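PDB 3HZ8: Thiol:disulfide interchange protein DsbA from Neisseria meningitidis MC58, which probably acts in the periplasm as a thiol-disulfide oxidoreductase of the DsbA type, passing its redox-active disulfide to substrate proteins. Local coordinates for residues Val26-Phe32 with Val155-Gly161; Arg75-Ala79 with Tyr131-Gln137. The protein carries 1 engineered substitution. One frame throughout, in Å; residues are numbered along the deposited sequence. Where two conformers were deposited one is given.

Interaction 1. Residues Val26-Phe32 with Val155-Gly161; sequences VEVLEFF and VPTVIVG. Engineered in segment 155-161: Val155 (natural residue Thr).
Residues Val26-Phe32 and Val155-Gly161 pair as antiparallel neighbours inside the central sheet of the thioredoxin fold, strand 157-160 running at 164° to strand 26-32. Five backbone hydrogen bonds join them. Leu29 and Ile159 form a hydrogen-bonded pair, each N-H reaching the other's carbonyl at 2.8 Å (Leu29 N to Ile159 O, and Ile159 N to Leu29 O). Phe31 and Thr157 form the next such pair, and Gly161 N closes the far end on Glu27 O. On the face of Val28, Glu30, Val158 and Val160, the valines meet diagonally: Val28 CG1, anti to its own backbone N (chi1 180°), lies 3.8 Å from Val158 CG1, and Val26 CG1 4.1 Å from Val160 CG1. Glu30 CG touches the facing Val158 CG2 at 4.0 Å. Helices 37-50 and 171-191 cover this side. On the other face Ile159 CD1 comes to the edge of the Phe31 ring, 4.0 Å from CE2, while Leu29 CD1, from the same strand as the ring, lies over one face toward the rim. Pro156 follows a cis peptide bond, the cis-proline loop of the family, and its ring touches Cys39 of the redox-active disulfide. CG1 of the engineered Val155 packs on Phe32 CA at 3.7 Å. Water 1 lies 2.9 Å from Ile159 O and also near the Glu27 carboxylate, whose salt bridge is to Arg60. The five bonds satisfy largely buried backbone groups, and this pairing probably helps to hold Pro156 next to Cys39.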
loop_
_atom_site.group_PDB
_atom_site.type_symbol
_atom_site.label_atom_id
_atom_site.label_comp_id
_atom_site.label_asym_id
_atom_site.label_seq_id
_atom_site.Cartn_x
_atom_site.Cartn_y
_atom_site.Cartn_z
ATOM N N VAL A 26 7.964 -12.552 4.360
ATOM C CA VAL A 26 6.679 -12.222 4.977
ATOM C C VAL A 26 6.224 -10.868 4.441
ATOM O O VAL A 26 6.784 -9.823 4.782
ATOM C CB VAL A 26 6.763 -12.159 6.518
ATOM C CG1 VAL A 26 5.410 -11.813 7.111
ATOM C CG2 VAL A 26 7.271 -13.482 7.095
ATOM N N GLU A 27 5.204 -10.899 3.592
ATOM C CA GLU A 27 4.678 -9.684 2.977
ATOM C C GLU A 27 3.649 -9.007 3.883
ATOM O O GLU A 27 2.799 -9.679 4.458
ATOM C CB GLU A 27 4.005 -10.027 1.650
ATOM C CG GLU A 27 3.482 -8.830 0.893
ATOM C CD GLU A 27 2.945 -9.208 -0.463
ATOM O OE1 GLU A 27 3.762 -9.417 -1.378
ATOM O OE2 GLU A 27 1.717 -9.293 -0.618
ATOM N N VAL A 28 3.746 -7.684 3.994
ATOM C CA VAL A 28 2.702 -6.853 4.607
ATOM C C VAL A 28 2.164 -6.011 3.459
ATOM O O VAL A 28 2.902 -5.193 2.894
ATOM C CB VAL A 28 3.256 -5.947 5.739
ATOM C CG1 VAL A 28 2.136 -5.097 6.342
ATOM C CG2 VAL A 28 3.924 -6.803 6.826
ATOM N N LEU A 29 0.897 -6.246 3.093
ATOM C CA LEU A 29 0.296 -5.601 1.925
ATOM C C LEU A 29 -0.759 -4.584 2.369
ATOM O O LEU A 29 -1.690 -4.951 3.078
ATOM C CB LEU A 29 -0.321 -6.668 1.006
ATOM C CG LEU A 29 -1.363 -6.275 -0.036
ATOM C CD1 LEU A 29 -0.862 -5.184 -0.957
ATOM C CD2 LEU A 29 -1.785 -7.514 -0.825
ATOM N N GLU A 30 -0.596 -3.317 1.988
ATOM C CA GLU A 30 -1.608 -2.297 2.243
ATOM C C GLU A 30 -2.302 -1.906 0.947
ATOM O O GLU A 30 -1.645 -1.446 0.019
ATOM C CB GLU A 30 -0.985 -1.036 2.878
ATOM C CG GLU A 30 -2.040 0.007 3.283
ATOM C CD GLU A 30 -1.513 1.427 3.365
ATOM O OE1 GLU A 30 -0.389 1.676 2.919
ATOM O OE2 GLU A 30 -2.249 2.303 3.858
ATOM N N PHE A 31 -3.623 -2.075 0.900
ATOM C CA PHE A 31 -4.447 -1.425 -0.133
ATOM C C PHE A 31 -4.865 -0.053 0.386
ATOM O O PHE A 31 -5.266 0.066 1.546
ATOM C CB PHE A 31 -5.699 -2.248 -0.458
ATOM C CG PHE A 31 -5.408 -3.533 -1.200
ATOM C CD1 PHE A 31 -5.285 -3.531 -2.583
ATOM C CD2 PHE A 31 -5.306 -4.748 -0.525
ATOM C CE1 PHE A 31 -5.034 -4.719 -3.291
ATOM C CE2 PHE A 31 -5.069 -5.940 -1.226
ATOM C CZ PHE A 31 -4.927 -5.915 -2.614
ATOM N N PHE A 32 -4.787 0.970 -0.464
ATOM C CA PHE A 32 -5.057 2.336 -0.030
ATOM C C PHE A 32 -5.565 3.141 -1.215
ATOM O O PHE A 32 -5.594 2.651 -2.350
ATOM C CB PHE A 32 -3.774 3.001 0.526
ATOM C CG PHE A 32 -2.756 3.341 -0.545
ATOM C CD1 PHE A 32 -2.626 4.655 -1.002
ATOM C CD2 PHE A 32 -1.973 2.347 -1.131
ATOM C CE1 PHE A 32 -1.722 4.977 -2.017
ATOM C CE2 PHE A 32 -1.071 2.652 -2.161
ATOM C CZ PHE A 32 -0.940 3.969 -2.602
ATOM N N VAL A 155 -10.802 0.887 2.133
ATOM C CA VAL A 155 -9.407 1.240 2.365
ATOM C C VAL A 155 -9.330 2.078 3.642
ATOM O O VAL A 155 -10.271 2.807 3.963
ATOM C CB VAL A 155 -8.788 2.018 1.171
ATOM C CG1 VAL A 155 -8.596 1.097 -0.005
ATOM C CG2 VAL A 155 -9.637 3.227 0.779
ATOM N N PRO A 156 -8.226 1.971 4.385
ATOM C CA PRO A 156 -7.098 1.071 4.145
ATOM C C PRO A 156 -7.435 -0.351 4.519
ATOM O O PRO A 156 -8.231 -0.579 5.431
ATOM C CB PRO A 156 -6.007 1.596 5.082
ATOM C CG PRO A 156 -6.746 2.318 6.176
ATOM C CD PRO A 156 -8.045 2.822 5.580
ATOM N N THR A 157 -6.833 -1.301 3.804
ATOM C CA THR A 157 -6.922 -2.731 4.142
ATOM C C THR A 157 -5.486 -3.251 4.214
ATOM O O THR A 157 -4.697 -3.002 3.302
ATOM C CB THR A 157 -7.721 -3.523 3.061
ATOM O OG1 THR A 157 -9.107 -3.142 3.119
ATOM C CG2 THR A 157 -7.621 -5.042 3.268
ATOM N N VAL A 158 -5.131 -3.948 5.293
ATOM C CA VAL A 158 -3.785 -4.500 5.410
ATOM C C VAL A 158 -3.884 -6.001 5.554
ATOM O O VAL A 158 -4.632 -6.493 6.393
ATOM C CB VAL A 158 -3.014 -3.889 6.617
ATOM C CG1 VAL A 158 -1.636 -4.576 6.806
ATOM C CG2 VAL A 158 -2.847 -2.375 6.427
ATOM N N ILE A 159 -3.126 -6.705 4.706
ATOM C CA ILE A 159 -3.104 -8.154 4.687
ATOM C C ILE A 159 -1.666 -8.668 4.876
ATOM O O ILE A 159 -0.742 -8.221 4.192
ATOM C CB ILE A 159 -3.729 -8.667 3.368
ATOM C CG1 ILE A 159 -5.236 -8.385 3.374
ATOM C CG2 ILE A 159 -3.442 -10.151 3.162
ATOM C CD1 ILE A 159 -5.836 -8.154 2.008
ATOM N N VAL A 160 -1.484 -9.603 5.806
ATOM C CA VAL A 160 -0.159 -10.150 6.093
ATOM C C VAL A 160 -0.040 -11.568 5.565
ATOM O O VAL A 160 -0.944 -12.371 5.731
ATOM C CB VAL A 160 0.134 -10.121 7.616
ATOM C CG1 VAL A 160 1.537 -10.633 7.931
ATOM C CG2 VAL A 160 -0.050 -8.694 8.143
ATOM N N GLY A 161 1.075 -11.873 4.916
ATOM C CA GLY A 161 1.308 -13.244 4.460
ATOM C C GLY A 161 0.337 -13.710 3.395
ATOM O O GLY A 161 0.122 -14.918 3.246
HETATM O O HOH W 1 0.270 -10.072 2.209
#

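Interaction 2. Residues Arg75-Ala79 with Tyr131-Gln137; sequences RLAAA and YESPESQ
Arg75 of helix 71-83 reaches across Tyr131 into the turn between helices 124-132 and 134-149, and this side chain carries most of the contact. Its chain is extended, with CG anti to the backbone N (chi1 -160°), which lays CD over the face of the Tyr131 ring, 4.0 Å from the centroid. The guanidinium follows over the same ring in a cation-pi contact, CZ 4.8 Å from the centroid and the two planes 29° apart. Two hydrogen bonds hold its edge: NE to Ser136 OG at 2.8 Å, and NH2 to Ser133 O at 3.0 Å, both acceptors close to the guanidinium plane, although NH2 comes from above the Ser133 carbonyl, 57° out of its plane. Tyr131 O lies close over one face without a hydrogen bond, Gln137 CB over the other. Deeper in, Ala79 CB packs on Tyr131 CB at 4.0 Å and Ala78 CB rests against Ser136, small side chains that let the helices come close. Toward solvent the contact loosens: the amide of Gln137 reaches the arginine through water 2, 2.8 Å from Arg75 NH2 and 2.6 Å from Gln137 OE1. Flanked and edge-bonded, the guanidinium is held in orientation, its charge probably stabilised by Ser133 O and the nearby Tyr131 O.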
loop_
_atom_site.group_PDB
_atom_site.type_symbol
_atom_site.label_atom_id
_atom_site.label_comp_id
_atom_site.label_asym_id
_atom_site.label_seq_id
_atom_site.Cartn_x
_atom_site.Cartn_y
_atom_site.Cartn_z
ATOM N N ARG A 75 -1.718 4.666 -11.364
ATOM C CA ARG A 75 -0.488 4.888 -12.128
ATOM C C ARG A 75 0.503 5.784 -11.371
ATOM O O ARG A 75 1.723 5.560 -11.428
ATOM C CB ARG A 75 -0.799 5.482 -13.504
ATOM C CG ARG A 75 0.350 5.277 -14.480
ATOM C CD ARG A 75 0.009 5.656 -15.913
ATOM N NE ARG A 75 1.122 5.277 -16.772
ATOM C CZ ARG A 75 1.188 5.509 -18.080
ATOM N NH1 ARG A 75 0.195 6.134 -18.699
ATOM N NH2 ARG A 75 2.264 5.116 -18.765
ATOM N N LEU A 76 -0.016 6.796 -10.674
ATOM C CA LEU A 76 0.812 7.597 -9.758
ATOM C C LEU A 76 1.441 6.737 -8.664
ATOM O O LEU A 76 2.634 6.879 -8.383
ATOM C CB LEU A 76 0.002 8.737 -9.128
ATOM C CG LEU A 76 0.728 9.590 -8.079
ATOM C CD1 LEU A 76 2.049 10.141 -8.608
ATOM C CD2 LEU A 76 -0.168 10.683 -7.547
ATOM N N ALA A 77 0.639 5.884 -8.019
ATOM C CA ALA A 77 1.166 5.004 -6.965
ATOM C C ALA A 77 2.282 4.122 -7.531
ATOM O O ALA A 77 3.349 3.956 -6.900
ATOM C CB ALA A 77 0.053 4.158 -6.368
ATOM N N ALA A 78 2.043 3.575 -8.723
ATOM C CA ALA A 78 3.034 2.764 -9.423
ATOM C C ALA A 78 4.312 3.575 -9.631
ATOM O O ALA A 78 5.402 3.107 -9.314
ATOM C CB ALA A 78 2.473 2.296 -10.745
ATOM N N ALA A 79 4.170 4.801 -10.128
ATOM C CA ALA A 79 5.327 5.651 -10.410
ATOM C C ALA A 79 6.152 5.969 -9.156
ATOM O O ALA A 79 7.391 6.021 -9.212
ATOM C CB ALA A 79 4.860 6.936 -11.075
ATOM N N TYR A 131 5.919 7.679 -14.402
ATOM C CA TYR A 131 4.519 7.775 -14.797
ATOM C C TYR A 131 4.374 7.601 -16.308
ATOM O O TYR A 131 3.453 6.942 -16.781
ATOM C CB TYR A 131 3.894 9.109 -14.350
ATOM C CG TYR A 131 2.443 9.265 -14.779
ATOM C CD1 TYR A 131 1.394 8.882 -13.933
ATOM C CD2 TYR A 131 2.115 9.763 -16.046
ATOM C CE1 TYR A 131 0.069 9.012 -14.336
ATOM C CE2 TYR A 131 0.793 9.891 -16.451
ATOM C CZ TYR A 131 -0.223 9.514 -15.590
ATOM O OH TYR A 131 -1.529 9.638 -15.996
ATOM N N GLU A 132 5.308 8.175 -17.057
ATOM C CA GLU A 132 5.223 8.138 -18.508
ATOM C C GLU A 132 5.731 6.829 -19.117
ATOM O O GLU A 132 5.599 6.615 -20.320
ATOM C CB GLU A 132 5.923 9.355 -19.112
ATOM C CG GLU A 132 5.235 10.658 -18.705
ATOM C CD GLU A 132 5.035 11.630 -19.858
ATOM O OE1 GLU A 132 5.354 12.822 -19.675
ATOM O OE2 GLU A 132 4.566 11.204 -20.941
ATOM N N SER A 133 6.285 5.952 -18.280
ATOM C CA SER A 133 6.836 4.678 -18.742
ATOM C C SER A 133 5.770 3.583 -18.833
ATOM O O SER A 133 4.784 3.602 -18.086
ATOM C CB SER A 133 7.968 4.226 -17.816
ATOM O OG SER A 133 7.447 3.759 -16.585
ATOM N N PRO A 134 5.975 2.593 -19.727
ATOM C CA PRO A 134 5.008 1.505 -19.803
ATOM C C PRO A 134 4.896 0.678 -18.509
ATOM O O PRO A 134 3.828 0.129 -18.280
ATOM C CB PRO A 134 5.548 0.624 -20.939
ATOM C CG PRO A 134 6.443 1.519 -21.722
ATOM C CD PRO A 134 7.056 2.435 -20.718
ATOM N N GLU A 135 5.975 0.589 -17.713
ATOM C CA GLU A 135 5.971 -0.134 -16.415
ATOM C C GLU A 135 4.800 0.347 -15.543
ATOM O O GLU A 135 4.023 -0.475 -15.039
ATOM C CB GLU A 135 7.337 -0.034 -15.678
ATOM C CG GLU A 135 7.459 -0.895 -14.371
ATOM C CD GLU A 135 8.783 -0.727 -13.570
ATOM O OE1 GLU A 135 9.844 -0.454 -14.164
ATOM O OE2 GLU A 135 8.763 -0.883 -12.321
ATOM N N SER A 136 4.637 1.668 -15.414
ATOM C CA SER A 136 3.568 2.220 -14.568
ATOM C C SER A 136 2.147 1.886 -15.058
ATOM O O SER A 136 1.241 1.666 -14.249
ATOM C CB SER A 136 3.752 3.724 -14.345
ATOM O OG SER A 136 3.448 4.477 -15.506
ATOM N N GLN A 137 1.950 1.817 -16.374
ATOM C CA GLN A 137 0.653 1.442 -16.930
ATOM C C GLN A 137 0.313 -0.010 -16.574
ATOM O O GLN A 137 -0.847 -0.343 -16.312
ATOM C CB GLN A 137 0.627 1.646 -18.456
ATOM C CG GLN A 137 -0.734 1.391 -19.111
ATOM C CD GLN A 137 -0.844 1.901 -20.553
ATOM O OE1 GLN A 137 -0.160 2.846 -20.952
ATOM N NE2 GLN A 137 -1.726 1.280 -21.332
HETATM O O HOH W 2 1.835 4.419 -21.412
#

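How the interactions relate
Interaction 2 is nested along the chain inside the loop that interaction 1 closes: strand 26-32 comes first, then helix 71-83, the 131-137 turn, and finally strand 157-160, which follows helix 134-149 after a short loop. Their centres lie about 21 Å apart. Interaction 1 belongs to the thioredoxin sheet, with its centre about 6 Å from the centre of the chain, whereas interaction 2 ties together helices of the helical region inserted into that fold, as in other DsbA proteins. The two nevertheless touch, Phe32 CZ packing on Ala77 CB at 3.9 Å. The end of the strand leading to the redox-active disulfide therefore rests against the inserted helices, which links the two parts of the molecule.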